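Hypothetical protein ST1444 (PDB 2EO0) probably resolves Holliday junctions during genetic recombination, as a magnesium-dependent, structure-specific endonuclease that makes paired nicks in opposing strands of four-way DNA junctions. Local coordinates at residues R16-R21 against K97-I102; K67-K72 against R108-G113; L91-P96 against E120-G125. All coordinates share one frame; numbering follows the deposited sequence.

Interaction 1: residues R16-R21 against K97-I102; sequences RYIVSR and KMLRFI
I18 meets L99 and F101 where the N-terminal helix of the PD-(D/E)XK nuclease fold lies against an edge strand of the core sheet. The helix is 13-24 and the strand is 98-103. The backbones stay well apart, with I18 CA and L99 CA 9.8 Å from each other, so side chains bridge the whole gap. L99 and F101 are two residues apart on the strand. Both project toward the helix, and both are met by the same methyl, CD1 of I18. It stands 4.0 Å from F101 CZ and equally close to F101 CE1. The methyl lies in the plane of the phenyl ring, at its edge, and the two side chains approach head-on. The second touch is looser, at 4.4 Å between I18 CD1 and L99 CD1. The reach of the methyl follows from an extended chain: CD1 is anti to CA of I18 (chi2 171°). No hydrogen bond crosses here. Two of the three residues, I18 and F101, are buried, and the contact is purely apolar. The I18 side chain is about 5 Å from that of E15 and about 8 Å from that of D45. Both probably bind magnesium, so this packing lies close to the likely metal site. Around the contact, I18 also touches V59 and F101 touches I57, both on strand 53-61. L131 of helix 128-143 packs against F101 too. Strand 98-103 pairs antiparallel with strand 88-95 through backbone bonds of R100 to V93 and I102 to L91.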
loop_
_atom_site.group_PDB
_atom_site.type_symbol
_atom_site.label_atom_id
_atom_site.label_comp_id
_atom_site.label_asym_id
_atom_site.label_seq_id
_atom_site.Cartn_x
_atom_site.Cartn_y
_atom_site.Cartn_z
ATOM N N ARG A 16 -13.588 -4.220 7.339
ATOM C CA ARG A 16 -13.718 -5.459 6.596
ATOM C C ARG A 16 -14.709 -5.283 5.468
ATOM O O ARG A 16 -14.482 -5.714 4.330
ATOM C CB ARG A 16 -14.218 -6.578 7.497
ATOM C CG ARG A 16 -13.185 -7.250 8.390
ATOM C CD ARG A 16 -13.771 -8.599 8.784
ATOM N NE ARG A 16 -12.859 -9.451 9.529
ATOM C CZ ARG A 16 -12.340 -9.118 10.701
ATOM N NH1 ARG A 16 -12.649 -7.948 11.252
ATOM N NH2 ARG A 16 -11.515 -9.956 11.318
ATOM N N TYR A 17 -15.825 -4.647 5.786
ATOM C CA TYR A 17 -16.819 -4.431 4.762
ATOM C C TYR A 17 -16.210 -3.499 3.709
ATOM O O TYR A 17 -16.362 -3.729 2.520
ATOM C CB TYR A 17 -18.095 -3.830 5.356
ATOM C CG TYR A 17 -19.093 -3.455 4.294
ATOM C CD1 TYR A 17 -19.883 -4.429 3.679
ATOM C CD2 TYR A 17 -19.163 -2.144 3.820
ATOM C CE1 TYR A 17 -20.706 -4.106 2.607
ATOM C CE2 TYR A 17 -19.971 -1.814 2.760
ATOM C CZ TYR A 17 -20.736 -2.801 2.148
ATOM O OH TYR A 17 -21.484 -2.484 1.051
ATOM N N ILE A 18 -15.490 -2.469 4.138
ATOM C CA ILE A 18 -14.902 -1.549 3.171
ATOM C C ILE A 18 -13.897 -2.285 2.269
ATOM O O ILE A 18 -13.830 -2.037 1.057
ATOM C CB ILE A 18 -14.187 -0.401 3.878
ATOM C CG1 ILE A 18 -15.194 0.449 4.647
ATOM C CG2 ILE A 18 -13.411 0.456 2.857
ATOM C CD1 ILE A 18 -14.543 1.479 5.558
ATOM N N VAL A 19 -13.127 -3.189 2.873
ATOM C CA VAL A 19 -12.138 -3.956 2.154
ATOM C C VAL A 19 -12.850 -4.732 1.055
ATOM O O VAL A 19 -12.466 -4.640 -0.116
ATOM C CB VAL A 19 -11.386 -4.918 3.115
ATOM C CG1 VAL A 19 -10.510 -5.877 2.321
ATOM C CG2 VAL A 19 -10.505 -4.120 4.066
ATOM N N SER A 20 -13.890 -5.477 1.433
ATOM C CA SER A 20 -14.680 -6.253 0.480
ATOM C C SER A 20 -15.100 -5.431 -0.717
ATOM O O SER A 20 -14.963 -5.860 -1.864
ATOM C CB SER A 20 -15.947 -6.784 1.144
ATOM O OG SER A 20 -15.635 -7.893 1.958
ATOM N N ARG A 21 -15.629 -4.246 -0.459
ATOM C CA ARG A 21 -16.082 -3.419 -1.555
ATOM C C ARG A 21 -14.938 -2.938 -2.457
ATOM O O ARG A 21 -15.102 -2.846 -3.676
ATOM C CB ARG A 21 -16.882 -2.229 -1.002
ATOM C CG ARG A 21 -18.174 -2.621 -0.238
ATOM C CD ARG A 21 -19.085 -3.468 -1.132
ATOM N NE ARG A 21 -19.602 -2.726 -2.283
ATOM C CZ ARG A 21 -19.722 -3.231 -3.511
ATOM N NH1 ARG A 21 -19.354 -4.495 -3.775
ATOM N NH2 ARG A 21 -20.231 -2.479 -4.484
ATOM N N LYS A 97 -26.322 5.530 11.238
ATOM C CA LYS A 97 -27.046 5.130 10.037
ATOM C C LYS A 97 -26.315 5.439 8.743
ATOM O O LYS A 97 -26.902 5.348 7.664
ATOM C CB LYS A 97 -28.423 5.812 10.013
ATOM C CG LYS A 97 -29.301 5.571 11.267
ATOM C CD LYS A 97 -30.595 6.424 11.199
ATOM C CE LYS A 97 -31.504 6.282 12.432
ATOM N NZ LYS A 97 -32.341 5.052 12.413
ATOM N N MET A 98 -25.042 5.809 8.830
ATOM C CA MET A 98 -24.309 6.106 7.601
ATOM C C MET A 98 -22.777 6.033 7.715
ATOM O O MET A 98 -22.198 6.146 8.815
ATOM C CB MET A 98 -24.731 7.482 7.046
ATOM C CG MET A 98 -24.349 8.671 7.926
ATOM S SD MET A 98 -24.652 10.279 7.107
ATOM C CE MET A 98 -26.401 10.467 7.439
ATOM N N LEU A 99 -22.152 5.821 6.553
ATOM C CA LEU A 99 -20.707 5.720 6.396
ATOM C C LEU A 99 -20.221 6.835 5.479
ATOM O O LEU A 99 -20.692 6.981 4.347
ATOM C CB LEU A 99 -20.345 4.374 5.788
ATOM C CG LEU A 99 -18.894 4.137 5.348
ATOM C CD1 LEU A 99 -17.928 4.058 6.573
ATOM C CD2 LEU A 99 -18.877 2.834 4.536
ATOM N N ARG A 100 -19.259 7.609 5.958
ATOM C CA ARG A 100 -18.730 8.716 5.179
ATOM C C ARG A 100 -17.204 8.780 5.156
ATOM O O ARG A 100 -16.532 8.242 6.037
ATOM C CB ARG A 100 -19.267 10.025 5.732
ATOM C CG ARG A 100 -20.749 10.083 5.757
ATOM C CD ARG A 100 -21.297 10.316 4.393
ATOM N NE ARG A 100 -22.683 9.886 4.382
ATOM C CZ ARG A 100 -23.612 10.370 3.575
ATOM N NH1 ARG A 100 -23.290 11.314 2.694
ATOM N NH2 ARG A 100 -24.864 9.930 3.682
ATOM N N PHE A 101 -16.691 9.483 4.153
ATOM C CA PHE A 101 -15.265 9.661 3.940
ATOM C C PHE A 101 -14.963 11.084 3.537
ATOM O O PHE A 101 -15.603 11.615 2.647
ATOM C CB PHE A 101 -14.798 8.768 2.781
ATOM C CG PHE A 101 -15.079 7.322 2.987
ATOM C CD1 PHE A 101 -14.169 6.520 3.651
ATOM C CD2 PHE A 101 -16.287 6.769 2.556
ATOM C CE1 PHE A 101 -14.461 5.167 3.888
ATOM C CE2 PHE A 101 -16.590 5.436 2.785
ATOM C CZ PHE A 101 -15.680 4.631 3.451
ATOM N N ILE A 102 -13.976 11.690 4.170
ATOM C CA ILE A 102 -13.548 13.031 3.785
ATOM C C ILE A 102 -12.029 12.976 3.668
ATOM O O ILE A 102 -11.401 12.033 4.164
ATOM C CB ILE A 102 -13.903 14.075 4.850
ATOM C CG1 ILE A 102 -13.445 13.571 6.215
ATOM C CG2 ILE A 102 -15.405 14.361 4.830
ATOM C CD1 ILE A 102 -13.484 14.628 7.286
#

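Interaction 2: residues K67-K72 against R108-G113; sequences KIYIEK and RQTEGG
Y69 carries its ring anti to its own carbonyl carbon (chi1 -77°), and T110 places CG2 in the same relation to its carbonyl carbon. The two side chains cross at about a right angle. T110 CG2 lies 3.6 Å from Y69 CE1, at the ring edge and near the ring plane. At the other end, the aliphatic chain of K72 runs past the carbonyl of G113. The distance from K72 CB to G113 O is 3.3 Å. The ammonium of K72 forms a salt bridge with E76. Strand 68-70 and the start of helix 72-85, which K72 opens just after the N-cap E71, thus meet the loop that follows strand 108-109. Strands 68-70 and 108-109 are the outer ones, within this chain, of a small three-stranded antiparallel sheet, with 115-117 between them. The loop from 108-109 to 115-117 holds a type I turn, closed by G113 N to T110 O at 2.9 Å. A weak bond from G113 N to T110 OG1 adds to it. Q109 spans the loop, its NE2 giving a straight bond of 3.2 Å to G113 O. This donor sits above the carbonyl plane.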
loop_
_atom_site.group_PDB
_atom_site.type_symbol
_atom_site.label_atom_id
_atom_site.label_comp_id
_atom_site.label_asym_id
_atom_site.label_seq_id
_atom_site.Cartn_x
_atom_site.Cartn_y
_atom_site.Cartn_z
ATOM N N LYS A 67 -18.904 17.475 16.608
ATOM C CA LYS A 67 -17.446 17.396 16.327
ATOM C C LYS A 67 -16.807 16.035 16.561
ATOM O O LYS A 67 -16.977 15.424 17.620
ATOM C CB LYS A 67 -16.684 18.431 17.152
ATOM C CG LYS A 67 -16.729 19.845 16.580
ATOM C CD LYS A 67 -15.970 20.868 17.445
ATOM C CE LYS A 67 -14.455 20.693 17.368
ATOM N NZ LYS A 67 -13.689 21.802 18.049
ATOM N N ILE A 68 -16.067 15.573 15.556
ATOM C CA ILE A 68 -15.335 14.315 15.632
ATOM C C ILE A 68 -13.902 14.698 15.965
ATOM O O ILE A 68 -13.291 15.503 15.260
ATOM C CB ILE A 68 -15.287 13.579 14.290
ATOM C CG1 ILE A 68 -16.702 13.376 13.755
ATOM C CG2 ILE A 68 -14.552 12.259 14.466
ATOM C CD1 ILE A 68 -16.754 12.690 12.392
ATOM N N TYR A 69 -13.364 14.104 17.021
ATOM C CA TYR A 69 -12.017 14.403 17.464
ATOM C C TYR A 69 -11.058 13.268 17.207
ATOM O O TYR A 69 -11.375 12.111 17.441
ATOM C CB TYR A 69 -12.027 14.703 18.963
ATOM C CG TYR A 69 -12.530 16.084 19.305
ATOM C CD1 TYR A 69 -11.689 17.196 19.208
ATOM C CD2 TYR A 69 -13.847 16.290 19.718
ATOM C CE1 TYR A 69 -12.147 18.487 19.515
ATOM C CE2 TYR A 69 -14.320 17.576 20.028
ATOM C CZ TYR A 69 -13.462 18.669 19.924
ATOM O OH TYR A 69 -13.907 19.939 20.235
ATOM N N ILE A 70 -9.874 13.605 16.717
ATOM C CA ILE A 70 -8.851 12.603 16.503
ATOM C C ILE A 70 -7.603 13.087 17.232
ATOM O O ILE A 70 -7.190 14.231 17.084
ATOM C CB ILE A 70 -8.574 12.414 15.024
ATOM C CG1 ILE A 70 -7.504 11.339 14.835
ATOM C CG2 ILE A 70 -8.158 13.733 14.421
ATOM C CD1 ILE A 70 -7.370 10.857 13.416
ATOM N N GLU A 71 -7.041 12.204 18.050
ATOM C CA GLU A 71 -5.856 12.477 18.867
ATOM C C GLU A 71 -4.626 12.937 18.087
ATOM O O GLU A 71 -4.243 12.344 17.067
ATOM C CB GLU A 71 -5.532 11.230 19.694
ATOM C CG GLU A 71 -4.501 11.416 20.791
ATOM C CD GLU A 71 -3.088 11.275 20.287
ATOM O OE1 GLU A 71 -2.805 10.281 19.591
ATOM O OE2 GLU A 71 -2.256 12.144 20.596
ATOM N N LYS A 72 -4.011 13.995 18.604
ATOM C CA LYS A 72 -2.841 14.633 18.018
ATOM C C LYS A 72 -1.722 13.722 17.497
ATOM O O LYS A 72 -1.377 13.762 16.303
ATOM C CB LYS A 72 -2.272 15.615 19.038
ATOM C CG LYS A 72 -1.013 16.338 18.635
ATOM C CD LYS A 72 -0.375 16.964 19.870
ATOM C CE LYS A 72 0.862 17.792 19.524
ATOM N NZ LYS A 72 1.961 16.975 18.904
ATOM N N ARG A 108 -9.081 20.084 11.127
ATOM C CA ARG A 108 -8.330 21.267 11.561
ATOM C C ARG A 108 -7.842 21.049 12.997
ATOM O O ARG A 108 -8.561 20.500 13.848
ATOM C CB ARG A 108 -9.195 22.540 11.502
ATOM C CG ARG A 108 -9.317 23.215 10.130
ATOM C CD ARG A 108 -10.238 22.454 9.175
ATOM N NE ARG A 108 -10.588 23.231 7.979
ATOM C CZ ARG A 108 -11.546 22.892 7.112
ATOM N NH1 ARG A 108 -12.262 21.787 7.300
ATOM N NH2 ARG A 108 -11.795 23.662 6.054
ATOM N N GLN A 109 -6.619 21.472 13.274
ATOM C CA GLN A 109 -6.078 21.294 14.608
ATOM C C GLN A 109 -6.811 22.184 15.591
ATOM O O GLN A 109 -6.986 23.374 15.339
ATOM C CB GLN A 109 -4.592 21.621 14.616
ATOM C CG GLN A 109 -3.896 21.391 15.940
ATOM C CD GLN A 109 -2.388 21.532 15.813
ATOM O OE1 GLN A 109 -1.894 22.451 15.144
ATOM N NE2 GLN A 109 -1.647 20.630 16.457
ATOM N N THR A 110 -7.248 21.599 16.704
ATOM C CA THR A 110 -7.967 22.337 17.747
ATOM C C THR A 110 -6.997 23.135 18.623
ATOM O O THR A 110 -5.773 22.914 18.611
ATOM C CB THR A 110 -8.765 21.391 18.699
ATOM O OG1 THR A 110 -7.874 20.815 19.666
ATOM C CG2 THR A 110 -9.431 20.266 17.918
ATOM N N GLU A 111 -7.558 24.058 19.393
ATOM C CA GLU A 111 -6.777 24.887 20.300
ATOM C C GLU A 111 -5.906 23.987 21.183
ATOM O O GLU A 111 -4.711 24.235 21.364
ATOM C CB GLU A 111 -7.718 25.723 21.178
ATOM C CG GLU A 111 -8.851 26.454 20.428
ATOM C CD GLU A 111 -10.124 25.609 20.234
ATOM O OE1 GLU A 111 -11.206 26.216 20.014
ATOM O OE2 GLU A 111 -10.050 24.352 20.296
ATOM N N GLY A 112 -6.521 22.934 21.715
ATOM C CA GLY A 112 -5.819 21.988 22.567
ATOM C C GLY A 112 -4.703 21.191 21.906
ATOM O O GLY A 112 -3.819 20.686 22.605
ATOM N N GLY A 113 -4.747 21.050 20.578
ATOM C CA GLY A 113 -3.698 20.325 19.868
ATOM C C GLY A 113 -4.147 19.114 19.058
ATOM O O GLY A 113 -3.395 18.567 18.243
#

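Interaction 3: residues L91-P96 against E120-G125; sequences LGVKLP and ETVEKG
V93 and V122 face each other with their CA atoms 7.4 Å apart, and L95 and E123 follow at 8.5 Å between CA atoms. Here strand 88-95 of the mixed nuclease sheet is met by the last turn of the short helix 119-123. V122 is the central residue. Its CG1, anti to its backbone N (chi1 171°), points at the strand and lies across V93. It is 3.8 Å from V93 CB and 3.9 Å from V93 CG2, and the two valines cross at about a right angle. The same methyl also reaches L95, 4.3 Å from its CD1. L95 CD1 in turn rests against the aliphatic part of E123, 4.2 Å from CG. The contact is apolar, and V93, L95 and V122 are all buried. I68 of strand 68-70 touches both valines and adds to the same cluster. Just past the helix the chain turns, and G125 N bonds to V122 O. G125 O then accepts a weak bond from R100 NH1 of strand 98-103, which runs beside 88-95. On its other edge strand 88-95 pairs with strand 53-61 through G92 and K94. The CB of K94 points away from the helix. K94 NZ bends round to the carbonyl of the next residue, 2.6 Å from L95 O, and meets that oxygen almost end-on.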
loop_
_atom_site.group_PDB
_atom_site.type_symbol
_atom_site.label_atom_id
_atom_site.label_comp_id
_atom_site.label_asym_id
_atom_site.label_seq_id
_atom_site.Cartn_x
_atom_site.Cartn_y
_atom_site.Cartn_z
ATOM N N LEU A 91 -10.283 10.066 5.908
ATOM C CA LEU A 91 -10.878 9.703 7.192
ATOM C C LEU A 91 -12.264 9.108 6.884
ATOM O O LEU A 91 -13.135 9.781 6.319
ATOM C CB LEU A 91 -11.042 10.931 8.094
ATOM C CG LEU A 91 -11.895 10.743 9.357
ATOM C CD1 LEU A 91 -11.178 9.864 10.330
ATOM C CD2 LEU A 91 -12.194 12.126 10.015
ATOM N N GLY A 92 -12.453 7.840 7.216
ATOM C CA GLY A 92 -13.748 7.239 6.989
ATOM C C GLY A 92 -14.499 7.135 8.300
ATOM O O GLY A 92 -13.992 6.528 9.241
ATOM N N VAL A 93 -15.695 7.718 8.382
ATOM C CA VAL A 93 -16.466 7.655 9.631
ATOM C C VAL A 93 -17.765 6.876 9.534
ATOM O O VAL A 93 -18.557 7.074 8.614
ATOM C CB VAL A 93 -16.835 9.058 10.162
ATOM C CG1 VAL A 93 -17.340 8.940 11.612
ATOM C CG2 VAL A 93 -15.622 10.003 10.055
ATOM N N LYS A 94 -17.990 5.989 10.489
ATOM C CA LYS A 94 -19.223 5.228 10.481
ATOM C C LYS A 94 -20.185 5.779 11.536
ATOM O O LYS A 94 -20.014 5.538 12.739
ATOM C CB LYS A 94 -18.953 3.736 10.743
ATOM C CG LYS A 94 -20.228 2.876 10.710
ATOM C CD LYS A 94 -20.981 3.023 9.373
ATOM C CE LYS A 94 -22.249 2.176 9.334
ATOM N NZ LYS A 94 -23.386 2.728 10.149
ATOM N N LEU A 95 -21.178 6.542 11.077
ATOM C CA LEU A 95 -22.169 7.091 11.974
ATOM C C LEU A 95 -23.222 6.009 12.149
ATOM O O LEU A 95 -23.214 4.999 11.439
ATOM C CB LEU A 95 -22.755 8.371 11.393
ATOM C CG LEU A 95 -21.653 9.427 11.239
ATOM C CD1 LEU A 95 -22.223 10.601 10.513
ATOM C CD2 LEU A 95 -21.084 9.846 12.593
ATOM N N PRO A 96 -24.123 6.180 13.117
ATOM C CA PRO A 96 -25.164 5.176 13.349
ATOM C C PRO A 96 -25.853 4.628 12.093
ATOM O O PRO A 96 -25.956 3.412 11.904
ATOM C CB PRO A 96 -26.139 5.908 14.269
ATOM C CG PRO A 96 -25.222 6.751 15.105
ATOM C CD PRO A 96 -24.255 7.307 14.062
ATOM N N GLU A 120 -21.200 17.798 10.804
ATOM C CA GLU A 120 -21.939 18.344 9.682
ATOM C C GLU A 120 -21.193 18.010 8.396
ATOM O O GLU A 120 -21.773 17.487 7.433
ATOM C CB GLU A 120 -22.049 19.870 9.813
ATOM C CG GLU A 120 -22.752 20.341 11.081
ATOM C CD GLU A 120 -22.263 19.621 12.348
ATOM O OE1 GLU A 120 -21.108 19.831 12.771
ATOM O OE2 GLU A 120 -23.048 18.833 12.919
ATOM N N THR A 121 -19.901 18.311 8.395
ATOM C CA THR A 121 -19.060 18.105 7.226
ATOM C C THR A 121 -18.996 16.648 6.793
ATOM O O THR A 121 -19.107 16.328 5.611
ATOM C CB THR A 121 -17.671 18.626 7.525
ATOM O OG1 THR A 121 -17.809 19.895 8.174
ATOM C CG2 THR A 121 -16.851 18.783 6.239
ATOM N N VAL A 122 -18.824 15.772 7.769
ATOM C CA VAL A 122 -18.759 14.341 7.529
ATOM C C VAL A 122 -20.066 13.843 6.908
ATOM O O VAL A 122 -20.065 13.034 5.980
ATOM C CB VAL A 122 -18.486 13.616 8.867
ATOM C CG1 VAL A 122 -18.635 12.106 8.719
ATOM C CG2 VAL A 122 -17.092 13.991 9.361
ATOM N N GLU A 123 -21.189 14.332 7.415
ATOM C CA GLU A 123 -22.466 13.888 6.884
ATOM C C GLU A 123 -22.563 14.234 5.413
ATOM O O GLU A 123 -23.124 13.476 4.627
ATOM C CB GLU A 123 -23.619 14.543 7.634
ATOM C CG GLU A 123 -23.597 14.320 9.119
ATOM C CD GLU A 123 -24.859 14.803 9.777
ATOM O OE1 GLU A 123 -25.302 15.932 9.463
ATOM O OE2 GLU A 123 -25.401 14.052 10.608
ATOM N N LYS A 124 -22.005 15.384 5.052
ATOM C CA LYS A 124 -22.033 15.854 3.674
ATOM C C LYS A 124 -20.816 15.325 2.911
ATOM O O LYS A 124 -20.586 15.678 1.752
ATOM C CB LYS A 124 -22.065 17.386 3.658
ATOM C CG LYS A 124 -21.988 18.031 2.279
ATOM C CD LYS A 124 -21.464 19.455 2.407
ATOM C CE LYS A 124 -21.322 20.152 1.057
ATOM N NZ LYS A 124 -20.716 21.510 1.234
ATOM N N GLY A 125 -20.042 14.466 3.566
ATOM C CA GLY A 125 -18.871 13.895 2.930
ATOM C C GLY A 125 -19.284 12.928 1.838
ATOM O O GLY A 125 -20.455 12.869 1.474
#

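In the fold
Interactions 1 and 3 share the mixed core sheet. Their strands, 98-103 and 88-95, are neighbours joined by a tight turn, and the centres of the two contacts lie about 10 Å apart. Helix 13-24 packs on one face of this pair and helix 119-123 on the other. Interaction 2 is on the surface in the small antiparallel sheet, about 23 Å from interaction 1 and about 16 Å from interaction 3 between centres. I68 links it to interaction 3 through the two valines there. Along the chain the segments run 16-21, 67-72, 91-96, 97-102, 108-113, 120-125, so every pair of contacts crosses. Distant parts of the sequence are thus knitted into one compact domain, with interaction 1 closest to the likely magnesium site.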